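Local coordinates for oxidoreductase protein (Agrobacterium radiobacter, PDB 5UI9) that binds NAD and (2S)-2,3-dihydroxy-2-methylpropanoic acid and probably catalyses NAD-dependent oxidation or reduction of a small hydroxy acid, at residues S154-F159 with D229-T234; F174-L179 with K209-A214; L197-K202 with E327-S332. All coordinates share one frame; numbering follows the deposited sequence.

Interaction 1 (S154-F159 with D229-T234); sequences SFRSGF and DVSYAT. With 8A1 ((2S)-2,3-dihydroxy-2-methylpropanoic acid), chain D.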
ATOM      1  N   SER A 154      -2.387   7.546  -0.440  1.00 28.14           N
ATOM      2  CA  SER A 154      -3.234   7.028   0.638  1.00 29.29           C
ATOM      3  C   SER A 154      -4.062   8.142   1.280  1.00 28.39           C
ATOM      4  O   SER A 154      -3.526   9.176   1.658  1.00 29.79           O
ATOM      5  CB  SER A 154      -2.352   6.359   1.697  1.00 29.04           C
ATOM      6  OG  SER A 154      -3.130   5.733   2.701  1.00 29.05           O
ATOM      7  N   PHE A 155      -5.371   7.926   1.379  1.00 28.55           N
ATOM      8  CA  PHE A 155      -6.279   8.840   2.070  1.00 28.60           C
ATOM      9  C   PHE A 155      -7.131   7.962   2.967  1.00 29.12           C
ATOM     10  O   PHE A 155      -8.091   7.338   2.500  1.00 27.25           O
ATOM     11  CB  PHE A 155      -7.129   9.611   1.049  1.00 28.83           C
ATOM     12  CG  PHE A 155      -8.008  10.692   1.649  1.00 28.98           C
ATOM     13  CD1 PHE A 155      -9.202  10.378   2.294  1.00 28.84           C
ATOM     14  CD2 PHE A 155      -7.673  12.037   1.504  1.00 29.22           C
ATOM     15  CE1 PHE A 155     -10.011  11.373   2.825  1.00 29.35           C
ATOM     16  CE2 PHE A 155      -8.482  13.033   2.028  1.00 29.17           C
ATOM     17  CZ  PHE A 155      -9.653  12.698   2.689  1.00 29.24           C
ATOM     18  N   ARG A 156      -6.745   7.876   4.238  1.00 28.67           N
ATOM     19  CA  ARG A 156      -7.433   7.031   5.217  1.00 29.28           C
ATOM     20  C   ARG A 156      -7.874   7.931   6.359  1.00 28.90           C
ATOM     21  O   ARG A 156      -7.044   8.574   6.999  1.00 30.54           O
ATOM     22  CB  ARG A 156      -6.521   5.913   5.730  1.00 29.47           C
ATOM     23  CG  ARG A 156      -5.830   5.114   4.632  1.00 29.18           C
ATOM     24  CD  ARG A 156      -5.226   3.820   5.175  1.00 29.28           C
ATOM     25  NE  ARG A 156      -6.267   2.804   5.382  1.00 29.64           N
ATOM     26  CZ  ARG A 156      -6.852   2.093   4.417  1.00 29.69           C
ATOM     27  NH1 ARG A 156      -6.524   2.260   3.134  1.00 30.29           N
ATOM     28  NH2 ARG A 156      -7.799   1.211   4.736  1.00 30.26           N
ATOM     29  N   SER A 157      -9.182   7.973   6.586  1.00 28.34           N
ATOM     30  CA  SER A 157      -9.818   8.963   7.445  1.00 29.20           C
ATOM     31  C   SER A 157     -10.987   8.353   8.201  1.00 29.71           C
ATOM     32  O   SER A 157     -11.560   7.354   7.764  1.00 28.94           O
ATOM     33  CB  SER A 157     -10.337  10.120   6.587  1.00 28.35           C
ATOM     34  OG  SER A 157     -10.973  11.098   7.383  1.00 27.93           O
ATOM     35  N   GLY A 158     -11.304   8.951   9.345  1.00 29.39           N
ATOM     36  CA  GLY A 158     -12.539   8.678  10.080  1.00 31.71           C
ATOM     37  C   GLY A 158     -13.403   9.924  10.223  1.00 32.55           C
ATOM     38  O   GLY A 158     -14.254   9.982  11.105  1.00 32.58           O
ATOM     39  N   PHE A 159     -13.201  10.906   9.336  1.00 33.81           N
ATOM     40  CA  PHE A 159     -13.877  12.205   9.419  1.00 34.43           C
ATOM     41  C   PHE A 159     -15.343  12.061   9.016  1.00 34.94           C
ATOM     42  O   PHE A 159     -15.664  11.339   8.069  1.00 33.96           O
ATOM     43  CB  PHE A 159     -13.180  13.221   8.498  1.00 36.62           C
ATOM     44  CG  PHE A 159     -13.757  14.613   8.558  1.00 36.75           C
ATOM     45  CD1 PHE A 159     -13.540  15.423   9.668  1.00 37.19           C
ATOM     46  CD2 PHE A 159     -14.507  15.118   7.496  1.00 36.73           C
ATOM     47  CE1 PHE A 159     -14.067  16.709   9.724  1.00 38.87           C
ATOM     48  CE2 PHE A 159     -15.036  16.398   7.546  1.00 37.12           C
ATOM     49  CZ  PHE A 159     -14.814  17.197   8.659  1.00 37.83           C
ATOM     50  N   ASP A 229      -4.949   3.637  -1.962  1.00 28.29           N
ATOM     51  CA  ASP A 229      -5.760   3.067  -0.893  1.00 29.04           C
ATOM     52  C   ASP A 229      -6.526   4.176  -0.183  1.00 28.74           C
ATOM     53  O   ASP A 229      -5.942   5.150   0.280  1.00 28.98           O
ATOM     54  CB  ASP A 229      -4.908   2.215   0.060  1.00 29.26           C
ATOM     55  CG  ASP A 229      -3.865   3.011   0.818  1.00 30.26           C
ATOM     56  OD1 ASP A 229      -2.754   3.208   0.297  1.00 30.08           O
ATOM     57  OD2 ASP A 229      -4.138   3.396   1.974  1.00 32.62           O
ATOM     58  N   VAL A 230      -7.849   4.032  -0.156  1.00 28.21           N
ATOM     59  CA  VAL A 230      -8.736   5.021   0.422  1.00 27.04           C
ATOM     60  C   VAL A 230      -9.694   4.364   1.411  1.00 26.11           C
ATOM     61  O   VAL A 230     -10.088   3.203   1.238  1.00 26.06           O
ATOM     62  CB  VAL A 230      -9.504   5.831  -0.660  1.00 27.03           C
ATOM     63  CG1 VAL A 230      -8.520   6.592  -1.534  1.00 27.07           C
ATOM     64  CG2 VAL A 230     -10.408   4.948  -1.513  1.00 27.04           C
ATOM     65  N   SER A 231     -10.046   5.119   2.451  1.00 25.25           N
ATOM     66  CA  SER A 231     -10.937   4.645   3.499  1.00 26.05           C
ATOM     67  C   SER A 231     -11.559   5.820   4.236  1.00 26.32           C
ATOM     68  O   SER A 231     -10.853   6.782   4.559  1.00 27.05           O
ATOM     69  CB  SER A 231     -10.160   3.783   4.503  1.00 25.93           C
ATOM     70  OG  SER A 231     -10.954   3.440   5.637  1.00 26.25           O
ATOM     71  N   TYR A 232     -12.868   5.742   4.479  1.00 26.64           N
ATOM     72  CA  TYR A 232     -13.566   6.627   5.427  1.00 27.38           C
ATOM     73  C   TYR A 232     -13.996   5.880   6.714  1.00 27.90           C
ATOM     74  O   TYR A 232     -14.849   6.368   7.469  1.00 27.86           O
ATOM     75  CB  TYR A 232     -14.761   7.315   4.753  1.00 28.26           C
ATOM     76  CG  TYR A 232     -14.442   8.682   4.172  1.00 29.11           C
ATOM     77  CD1 TYR A 232     -13.932   9.707   4.982  1.00 29.91           C
ATOM     78  CD2 TYR A 232     -14.660   8.965   2.824  1.00 29.29           C
ATOM     79  CE1 TYR A 232     -13.653  10.963   4.464  1.00 29.69           C
ATOM     80  CE2 TYR A 232     -14.375  10.220   2.301  1.00 29.44           C
ATOM     81  CZ  TYR A 232     -13.875  11.210   3.125  1.00 29.44           C
ATOM     82  OH  TYR A 232     -13.592  12.451   2.617  1.00 29.91           O
ATOM     83  N   ALA A 233     -13.382   4.724   6.978  1.00 28.12           N
ATOM     84  CA  ALA A 233     -13.642   3.944   8.200  1.00 29.23           C
ATOM     85  C   ALA A 233     -12.361   3.690   9.020  1.00 30.23           C
ATOM     86  O   ALA A 233     -12.278   2.718   9.768  1.00 29.94           O
ATOM     87  CB  ALA A 233     -14.314   2.629   7.837  1.00 29.60           C
ATOM     88  N   THR A 234     -11.382   4.586   8.891  1.00 29.73           N
ATOM     89  CA  THR A 234     -10.090   4.448   9.545  1.00 30.48           C
ATOM     90  C   THR A 234     -10.070   5.340  10.793  1.00 31.21           C
ATOM     91  O   THR A 234     -10.256   6.551  10.692  1.00 32.00           O
ATOM     92  CB  THR A 234      -8.958   4.811   8.564  1.00 30.32           C
ATOM     93  OG1 THR A 234      -8.974   3.891   7.463  1.00 30.03           O
ATOM     94  CG2 THR A 234      -7.589   4.747   9.237  1.00 30.96           C
TER
HETATM   95  OXT 8A1 D 402     -13.316  16.912  -1.154  1.00 31.39           O
HETATM   96  C   8A1 D 402     -14.184  16.129  -1.610  1.00 33.73           C
HETATM   97  O   8A1 D 402     -14.403  16.012  -2.836  1.00 33.42           O
HETATM   98  CA  8A1 D 402     -14.987  15.285  -0.654  1.00 33.73           C
HETATM   99  CB  8A1 D 402     -14.270  13.939  -0.558  1.00 33.14           C
HETATM  100  O1  8A1 D 402     -14.828  13.112   0.468  1.00 31.24           O
HETATM  101  O2  8A1 D 402     -16.320  15.107  -1.162  1.00 33.85           O
HETATM  102  C3  8A1 D 402     -15.093  15.981   0.704  1.00 33.10           C
HETATM  103  O   HOH W   1      -8.125   0.763   1.493  1.00 31.37           O
HETATM  104  O   HOH W   2     -16.093   8.673   8.230  1.00 35.55           O
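The guanidinium of R156 carries S231 CB over one face, 3.5 Å from NH2, and meets the D229 carboxylate at its edge, the two planes 28° apart. NH1 gives D229 OD2 a salt-bridging hydrogen bond of 2.9 Å, taken on the anti lone pair, and water 1 lies in the guanidinium plane, linking NH1 to V230 O. S154 OG reaches the same OD2 at 2.6 Å on its syn side, so two donors grip one oxygen; a short hydroxyl suits this tight place. With chi1 at 65°, the D229 carboxylate swings toward the 154-156 strand to receive both. R156 on OD2 and R152 on OD1 would be expected to keep D229 ionised.

F155 turns an edge toward the face of Y232 in an offset edge-to-face stack, centroids 5.8 Å apart. At its own edge Y232 donates, through OH, a 2.6 Å hydrogen bond to O1 of the bound hydroxy acid; a tyrosine can pack its ring and still offer this polar tip.

Between these two layers of side chains the strands run parallel. D229 O accepts from F155 N, S231 N donates to F155 O, and S157 N returns to S231 O. Past the strand ends T234 N binds S157 O at 3.0 Å; S157 OG accepts from F159 N and S231 OG from A233 N, both ST turns, and S157 OG is also hydrogen-bonded to E239.

R156 NE forms a salt bridge with D249 of the second subunit, and its guanidinium a cation-pi contact with that subunit's W150, so the face bearing S154, R156, D229 and S231 looks toward the dimer partner. On the other face F155 and V230 rest on L179 of helix 175-191, and strand 225-231 lies between 148-156 and 213-220 in the mixed sheet.

Interaction 2 (F174-L179 with K209-A214); sequences FIIEDL and KGEDVA. With 8A1 ((2S)-2,3-dihydroxy-2-methylpropanoic acid), chain D.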
ATOM      1  N   PHE A 174     -19.993   5.037  -3.256  1.00 37.91           N
ATOM      2  CA  PHE A 174     -19.537   6.098  -2.348  1.00 34.85           C
ATOM      3  C   PHE A 174     -18.065   6.441  -2.607  1.00 32.44           C
ATOM      4  O   PHE A 174     -17.797   7.289  -3.448  1.00 29.88           O
ATOM      5  CB  PHE A 174     -19.862   5.753  -0.872  1.00 35.19           C
ATOM      6  CG  PHE A 174     -19.167   6.628   0.160  1.00 34.29           C
ATOM      7  CD1 PHE A 174     -18.980   7.997  -0.043  1.00 34.06           C
ATOM      8  CD2 PHE A 174     -18.729   6.072   1.363  1.00 34.53           C
ATOM      9  CE1 PHE A 174     -18.341   8.781   0.913  1.00 34.56           C
ATOM     10  CE2 PHE A 174     -18.096   6.852   2.324  1.00 34.79           C
ATOM     11  CZ  PHE A 174     -17.899   8.208   2.100  1.00 34.71           C
ATOM     12  N   ILE A 175     -17.123   5.778  -1.935  1.00 31.56           N
ATOM     13  CA  ILE A 175     -15.782   6.366  -1.768  1.00 31.08           C
ATOM     14  C   ILE A 175     -14.937   6.511  -3.047  1.00 30.91           C
ATOM     15  O   ILE A 175     -14.224   7.501  -3.171  1.00 31.08           O
ATOM     16  CB  ILE A 175     -14.972   5.670  -0.646  1.00 30.45           C
ATOM     17  CG1 ILE A 175     -13.820   6.573  -0.176  1.00 29.21           C
ATOM     18  CG2 ILE A 175     -14.458   4.306  -1.093  1.00 30.86           C
ATOM     19  CD1 ILE A 175     -13.172   6.100   1.103  1.00 28.90           C
ATOM     20  N   ILE A 176     -15.016   5.574  -3.994  1.00 31.25           N
ATOM     21  CA  ILE A 176     -14.221   5.710  -5.229  1.00 32.70           C
ATOM     22  C   ILE A 176     -14.716   6.911  -6.059  1.00 34.36           C
ATOM     23  O   ILE A 176     -13.912   7.744  -6.503  1.00 32.96           O
ATOM     24  CB  ILE A 176     -14.186   4.428  -6.101  1.00 33.41           C
ATOM     25  CG1 ILE A 176     -13.709   3.219  -5.288  1.00 33.11           C
ATOM     26  CG2 ILE A 176     -13.271   4.636  -7.308  1.00 33.31           C
ATOM     27  CD1 ILE A 176     -13.640   1.922  -6.069  1.00 33.98           C
ATOM     28  N   GLU A 177     -16.032   6.987  -6.244  1.00 34.90           N
ATOM     29  CA  GLU A 177     -16.684   8.105  -6.929  1.00 37.38           C
ATOM     30  C   GLU A 177     -16.473   9.453  -6.223  1.00 33.82           C
ATOM     31  O   GLU A 177     -16.250  10.461  -6.878  1.00 32.39           O
ATOM     32  CB  GLU A 177     -18.188   7.830  -7.055  1.00 40.00           C
ATOM     33  CG  GLU A 177     -18.973   8.894  -7.810  1.00 46.09           C
ATOM     34  CD  GLU A 177     -20.473   8.636  -7.857  1.00 49.72           C
ATOM     35  OE1 GLU A 177     -21.189   9.509  -8.389  1.00 55.02           O
ATOM     36  OE2 GLU A 177     -20.944   7.582  -7.366  1.00 53.96           O
ATOM     37  N   ASP A 178     -16.555   9.469  -4.899  1.00 31.63           N
ATOM     38  CA  ASP A 178     -16.474  10.718  -4.148  1.00 31.94           C
ATOM     39  C   ASP A 178     -15.038  11.188  -3.911  1.00 31.98           C
ATOM     40  O   ASP A 178     -14.725  12.371  -4.077  1.00 31.10           O
ATOM     41  CB  ASP A 178     -17.168  10.577  -2.795  1.00 33.81           C
ATOM     42  CG  ASP A 178     -16.995  11.813  -1.928  1.00 35.34           C
ATOM     43  OD1 ASP A 178     -17.278  12.925  -2.430  1.00 35.21           O
ATOM     44  OD2 ASP A 178     -16.563  11.672  -0.762  1.00 35.18           O
ATOM     45  N   LEU A 179     -14.184  10.257  -3.489  1.00 31.26           N
ATOM     46  CA  LEU A 179     -12.874  10.588  -2.934  1.00 29.93           C
ATOM     47  C   LEU A 179     -11.735   9.952  -3.722  1.00 30.13           C
ATOM     48  O   LEU A 179     -10.750  10.633  -4.044  1.00 28.69           O
ATOM     49  CB  LEU A 179     -12.851  10.175  -1.457  1.00 30.10           C
ATOM     50  CG  LEU A 179     -11.589  10.342  -0.608  1.00 30.51           C
ATOM     51  CD1 LEU A 179     -10.605   9.201  -0.822  1.00 32.44           C
ATOM     52  CD2 LEU A 179     -10.929  11.700  -0.820  1.00 30.26           C
ATOM     53  N   LYS A 209     -24.995   3.122   2.626  1.00 41.41           N
ATOM     54  CA  LYS A 209     -25.359   2.185   1.559  1.00 42.60           C
ATOM     55  C   LYS A 209     -24.162   1.715   0.717  1.00 41.56           C
ATOM     56  O   LYS A 209     -24.196   0.618   0.167  1.00 41.94           O
ATOM     57  CB  LYS A 209     -26.417   2.811   0.637  1.00 42.78           C
ATOM     58  N   GLY A 210     -23.114   2.533   0.626  1.00 39.50           N
ATOM     59  CA  GLY A 210     -22.035   2.322  -0.343  1.00 38.70           C
ATOM     60  C   GLY A 210     -20.718   1.891   0.265  1.00 37.35           C
ATOM     61  O   GLY A 210     -20.585   1.813   1.482  1.00 40.63           O
ATOM     62  N   GLU A 211     -19.746   1.614  -0.603  1.00 34.96           N
ATOM     63  CA  GLU A 211     -18.414   1.170  -0.181  1.00 33.94           C
ATOM     64  C   GLU A 211     -17.625   2.336   0.418  1.00 32.51           C
ATOM     65  O   GLU A 211     -17.581   3.422  -0.160  1.00 32.93           O
ATOM     66  CB  GLU A 211     -17.656   0.484  -1.344  1.00 33.47           C
ATOM     67  CG  GLU A 211     -16.815   1.356  -2.282  1.00 34.27           C
ATOM     68  CD  GLU A 211     -17.599   2.375  -3.100  1.00 35.38           C
ATOM     69  OE1 GLU A 211     -18.845   2.270  -3.202  1.00 35.60           O
ATOM     70  OE2 GLU A 211     -16.960   3.298  -3.651  1.00 32.90           O
ATOM     71  N   ASP A 212     -17.023   2.114   1.587  1.00 31.03           N
ATOM     72  CA  ASP A 212     -16.228   3.156   2.251  1.00 29.99           C
ATOM     73  C   ASP A 212     -14.749   2.816   2.379  1.00 29.30           C
ATOM     74  O   ASP A 212     -14.008   3.540   3.033  1.00 27.44           O
ATOM     75  CB  ASP A 212     -16.827   3.536   3.615  1.00 30.86           C
ATOM     76  CG  ASP A 212     -16.951   2.364   4.563  1.00 30.12           C
ATOM     77  OD1 ASP A 212     -16.668   1.222   4.161  1.00 29.86           O
ATOM     78  OD2 ASP A 212     -17.348   2.583   5.724  1.00 31.31           O
ATOM     79  N   VAL A 213     -14.332   1.724   1.739  1.00 28.64           N
ATOM     80  CA  VAL A 213     -12.946   1.306   1.711  1.00 29.62           C
ATOM     81  C   VAL A 213     -12.676   0.785   0.308  1.00 29.60           C
ATOM     82  O   VAL A 213     -13.473   0.013  -0.224  1.00 31.18           O
ATOM     83  CB  VAL A 213     -12.650   0.191   2.742  1.00 30.42           C
ATOM     84  CG1 VAL A 213     -11.165  -0.168   2.722  1.00 30.08           C
ATOM     85  CG2 VAL A 213     -13.074   0.621   4.145  1.00 31.34           C
ATOM     86  N   ALA A 214     -11.576   1.232  -0.289  1.00 28.82           N
ATOM     87  CA  ALA A 214     -11.182   0.804  -1.625  1.00 27.92           C
ATOM     88  C   ALA A 214      -9.668   0.743  -1.718  1.00 28.40           C
ATOM     89  O   ALA A 214      -8.971   1.658  -1.268  1.00 26.59           O
ATOM     90  CB  ALA A 214     -11.746   1.743  -2.685  1.00 27.36           C
TER
HETATM   91  OXT 8A1 D 402     -13.316  16.912  -1.154  1.00 31.39           O
HETATM   92  C   8A1 D 402     -14.184  16.129  -1.610  1.00 33.73           C
HETATM   93  O   8A1 D 402     -14.403  16.012  -2.836  1.00 33.42           O
HETATM   94  CA  8A1 D 402     -14.987  15.285  -0.654  1.00 33.73           C
HETATM   95  CB  8A1 D 402     -14.270  13.939  -0.558  1.00 33.14           C
HETATM   96  O1  8A1 D 402     -14.828  13.112   0.468  1.00 31.24           O
HETATM   97  O2  8A1 D 402     -16.320  15.107  -1.162  1.00 33.85           O
HETATM   98  C3  8A1 D 402     -15.093  15.981   0.704  1.00 33.10           C
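E211 bends its side chain back so that its carboxylate straddles the first turn of helix 175-191. OE1 accepts from F174 N at 3.0 Å, on the syn side but 34° out of the carboxylate plane, whereas OE2 takes I176 N almost straight, with an N-H...O angle of 175°. The backbone O of E211 binds I175 N, so one residue serves three successive amides. The fold in the chain (chi2 -64°) brings the acid to the helix start, where the amide dipoles would be expected to stabilise its charge; Y330 OH supplies OE2 with a further bond.

The F174 ring meets D212 CB at its edge, 3.8 Å from CE2. I175 sets CD1 against D212 O, 3.3 Å away, and CG2 beside A214 CB. I176 crosses E211 at about a right angle and sets CG1 against A214 CB at 3.6 Å, a methyl small enough to admit the branched chain.

F174 is the N-cap residue, and D212 and V213, both facing K202, form a classic beta bulge where strand 213-220 starts. One turn on, D178 binds the hydroxy acid through both carboxylate oxygens, so this N-terminal turn lines the pocket, probably the substrate site, of a GFO/IDH/MocA C-terminal domain.

Interaction 3 (L197-K202 with E327-S332); sequences LTARTK and EAAYES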
ATOM      1  N   LEU A 197      -5.498  -1.785 -14.265  1.00 40.03           N
ATOM      2  CA  LEU A 197      -5.991  -1.455 -12.934  1.00 38.81           C
ATOM      3  C   LEU A 197      -6.729  -2.647 -12.314  1.00 38.23           C
ATOM      4  O   LEU A 197      -7.461  -3.351 -13.009  1.00 39.02           O
ATOM      5  CB  LEU A 197      -6.925  -0.248 -13.066  1.00 38.50           C
ATOM      6  CG  LEU A 197      -7.596   0.348 -11.832  1.00 37.99           C
ATOM      7  CD1 LEU A 197      -7.818   1.846 -11.990  1.00 38.81           C
ATOM      8  CD2 LEU A 197      -8.913  -0.346 -11.500  1.00 38.66           C
ATOM      9  N   THR A 198      -6.526  -2.861 -11.015  1.00 37.55           N
ATOM     10  CA  THR A 198      -7.243  -3.883 -10.244  1.00 37.94           C
ATOM     11  C   THR A 198      -7.687  -3.289  -8.912  1.00 35.83           C
ATOM     12  O   THR A 198      -6.890  -2.640  -8.237  1.00 35.20           O
ATOM     13  CB  THR A 198      -6.352  -5.105  -9.935  1.00 40.66           C
ATOM     14  OG1 THR A 198      -5.433  -5.321 -11.010  1.00 49.37           O
ATOM     15  CG2 THR A 198      -7.196  -6.350  -9.734  1.00 41.30           C
ATOM     16  N   ALA A 199      -8.942  -3.517  -8.530  1.00 33.94           N
ATOM     17  CA  ALA A 199      -9.520  -2.873  -7.348  1.00 32.87           C
ATOM     18  C   ALA A 199     -10.289  -3.843  -6.460  1.00 32.92           C
ATOM     19  O   ALA A 199     -10.770  -4.879  -6.917  1.00 33.35           O
ATOM     20  CB  ALA A 199     -10.413  -1.719  -7.761  1.00 32.41           C
ATOM     21  N   ARG A 200     -10.371  -3.486  -5.179  1.00 33.52           N
ATOM     22  CA  ARG A 200     -11.136  -4.214  -4.169  1.00 33.16           C
ATOM     23  C   ARG A 200     -11.856  -3.194  -3.306  1.00 32.82           C
ATOM     24  O   ARG A 200     -11.276  -2.167  -2.961  1.00 33.61           O
ATOM     25  CB  ARG A 200     -10.210  -5.048  -3.278  1.00 33.08           C
ATOM     26  CG  ARG A 200      -9.369  -6.062  -4.022  1.00 34.09           C
ATOM     27  CD  ARG A 200     -10.223  -7.169  -4.601  1.00 36.80           C
ATOM     28  NE  ARG A 200      -9.392  -8.202  -5.218  1.00 39.17           N
ATOM     29  CZ  ARG A 200      -9.000  -8.230  -6.488  1.00 42.39           C
ATOM     30  NH1 ARG A 200      -9.388  -7.309  -7.369  1.00 44.59           N
ATOM     31  NH2 ARG A 200      -8.223  -9.225  -6.893  1.00 45.20           N
ATOM     32  N   THR A 201     -13.107  -3.480  -2.963  1.00 32.14           N
ATOM     33  CA  THR A 201     -13.923  -2.592  -2.137  1.00 32.72           C
ATOM     34  C   THR A 201     -14.688  -3.354  -1.063  1.00 33.74           C
ATOM     35  O   THR A 201     -14.963  -4.543  -1.210  1.00 35.04           O
ATOM     36  CB  THR A 201     -14.983  -1.851  -2.968  1.00 32.98           C
ATOM     37  OG1 THR A 201     -15.893  -2.799  -3.533  1.00 33.58           O
ATOM     38  CG2 THR A 201     -14.339  -1.036  -4.072  1.00 32.36           C
ATOM     39  N   LYS A 202     -15.051  -2.638  -0.001  1.00 33.66           N
ATOM     40  CA  LYS A 202     -15.975  -3.150   0.999  1.00 35.04           C
ATOM     41  C   LYS A 202     -16.673  -2.019   1.747  1.00 33.54           C
ATOM     42  O   LYS A 202     -16.268  -0.852   1.658  1.00 31.61           O
ATOM     43  CB  LYS A 202     -15.251  -4.077   1.984  1.00 38.31           C
ATOM     44  CG  LYS A 202     -14.130  -3.433   2.780  1.00 38.20           C
ATOM     45  CD  LYS A 202     -13.748  -4.282   3.986  1.00 40.13           C
ATOM     46  CE  LYS A 202     -13.112  -5.609   3.593  1.00 41.09           C
ATOM     47  NZ  LYS A 202     -11.854  -5.445   2.803  1.00 41.47           N
ATOM     48  N   GLU A 327     -14.428   4.282 -13.087  1.00 36.04           N
ATOM     49  CA  GLU A 327     -15.341   3.294 -13.659  1.00 37.74           C
ATOM     50  C   GLU A 327     -14.677   1.906 -13.746  1.00 37.48           C
ATOM     51  O   GLU A 327     -15.319   0.896 -13.475  1.00 37.58           O
ATOM     52  CB  GLU A 327     -15.853   3.773 -15.027  1.00 39.39           C
ATOM     53  CG  GLU A 327     -16.949   2.903 -15.627  1.00 42.35           C
ATOM     54  CD  GLU A 327     -17.738   3.616 -16.713  1.00 44.63           C
ATOM     55  OE1 GLU A 327     -18.432   4.603 -16.382  1.00 45.15           O
ATOM     56  OE2 GLU A 327     -17.663   3.196 -17.893  1.00 45.76           O
ATOM     57  N   ALA A 328     -13.390   1.876 -14.095  1.00 36.89           N
ATOM     58  CA  ALA A 328     -12.617   0.636 -14.119  1.00 36.80           C
ATOM     59  C   ALA A 328     -12.480  -0.002 -12.733  1.00 36.70           C
ATOM     60  O   ALA A 328     -12.502  -1.222 -12.616  1.00 37.21           O
ATOM     61  CB  ALA A 328     -11.241   0.882 -14.715  1.00 36.84           C
ATOM     62  N   ALA A 329     -12.329   0.822 -11.696  1.00 35.26           N
ATOM     63  CA  ALA A 329     -12.227   0.333 -10.324  1.00 34.81           C
ATOM     64  C   ALA A 329     -13.505  -0.347  -9.841  1.00 34.79           C
ATOM     65  O   ALA A 329     -13.437  -1.407  -9.213  1.00 33.50           O
ATOM     66  CB  ALA A 329     -11.828   1.459  -9.378  1.00 34.24           C
ATOM     67  N   TYR A 330     -14.660   0.252 -10.140  1.00 34.69           N
ATOM     68  CA  TYR A 330     -15.954  -0.373  -9.819  1.00 35.54           C
ATOM     69  C   TYR A 330     -16.147  -1.685 -10.574  1.00 38.25           C
ATOM     70  O   TYR A 330     -16.548  -2.691  -9.980  1.00 39.08           O
ATOM     71  CB  TYR A 330     -17.128   0.583 -10.082  1.00 35.42           C
ATOM     72  CG  TYR A 330     -17.317   1.603  -8.978  1.00 33.85           C
ATOM     73  CD1 TYR A 330     -17.719   1.202  -7.708  1.00 33.52           C
ATOM     74  CD2 TYR A 330     -17.072   2.962  -9.195  1.00 34.29           C
ATOM     75  CE1 TYR A 330     -17.881   2.118  -6.683  1.00 32.97           C
ATOM     76  CE2 TYR A 330     -17.237   3.892  -8.173  1.00 33.70           C
ATOM     77  CZ  TYR A 330     -17.642   3.459  -6.916  1.00 33.05           C
ATOM     78  OH  TYR A 330     -17.802   4.358  -5.886  1.00 31.68           O
ATOM     79  N   GLU A 331     -15.851  -1.668 -11.874  1.00 40.36           N
ATOM     80  CA  GLU A 331     -15.884  -2.879 -12.704  1.00 43.02           C
ATOM     81  C   GLU A 331     -15.017  -3.982 -12.096  1.00 41.64           C
ATOM     82  O   GLU A 331     -15.503  -5.083 -11.843  1.00 41.70           O
ATOM     83  CB  GLU A 331     -15.419  -2.567 -14.131  1.00 45.26           C
ATOM     84  CG  GLU A 331     -15.570  -3.712 -15.126  1.00 49.74           C
ATOM     85  CD  GLU A 331     -15.157  -3.333 -16.548  1.00 53.90           C
ATOM     86  OE1 GLU A 331     -15.263  -2.141 -16.932  1.00 56.37           O
ATOM     87  OE2 GLU A 331     -14.722  -4.243 -17.291  1.00 56.23           O
ATOM     88  N   SER A 332     -13.748  -3.661 -11.841  1.00 39.18           N
ATOM     89  CA  SER A 332     -12.781  -4.622 -11.294  1.00 39.11           C
ATOM     90  C   SER A 332     -13.196  -5.195  -9.944  1.00 39.98           C
ATOM     91  O   SER A 332     -13.029  -6.390  -9.706  1.00 39.99           O
ATOM     92  CB  SER A 332     -11.399  -3.981 -11.156  1.00 38.72           C
ATOM     93  OG  SER A 332     -10.469  -4.899 -10.606  1.00 35.95           O
TER
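The single hydrogen bond between strand 197-202 and helix 327-332 runs from A199 N to S332 OG, 2.9 Å long and with an N-H...O angle of 159°. The serine hydroxyl is held anti to its own nitrogen (chi1 179°), which carries it out from the helix to the strand backbone. S332 OG is also hydrogen-bonded to R337 O, so the small hydroxyl ties the strand to the chain leaving the helix. T198 CG2 lies 3.7 Å from S332 OG and adds a van der Waals flank.

The apolar contacts join one leucine to a row of alanines. L197 lays its CD2 methyl against the helix backbone, 3.6 Å from A329 CA, with the CB of A328 and of A329 a little farther off. A199 CB sits 3.8 Å from A329 CB and 3.4 Å from A329 O. Alanine suits both sides because the axes approach within 6.5 Å and leave little room for longer chains, while leucine, being longer, reaches along the helix.

R200 points its CB away from the helix; NH1 bonds the backbone O of A199 at 2.8 Å, lying above the carbonyl plane, and the charge pairs through NE with D219 of the second subunit. L197 and A199 face the helix, while T198, R200 and K202 have neighbours in the second subunit.

A helix crossing a strand at 65° over L197 and A199 is helix-on-sheet packing of an alpha+beta domain: helix 316-335, near the C-terminus, lies on the mixed sheet of the GFO/IDH/MocA C-terminal domain, whose other face meets the second subunit.

How the interactions relate
All three contacts reach the mixed sheet, in which strands 148-156, 225-231, 213-220 and 194-202 lie side by side in that order; two of them set a helix against it. Interactions 1 and 2 have centres about 10 Å apart and join through V230 N to A214 O and Y232 N to D212 O; both reach the bound hydroxy acid. Interaction 3, its centre about 11 Å from that of interaction 2, meets it through D212 N to K202 O. Along the chain, interaction 2 falls wholly between the segments of interaction 1, while interaction 3 alternates with both. The sheet thus connects the hydroxy-acid pocket, the last helix, 316-335, and the second subunit.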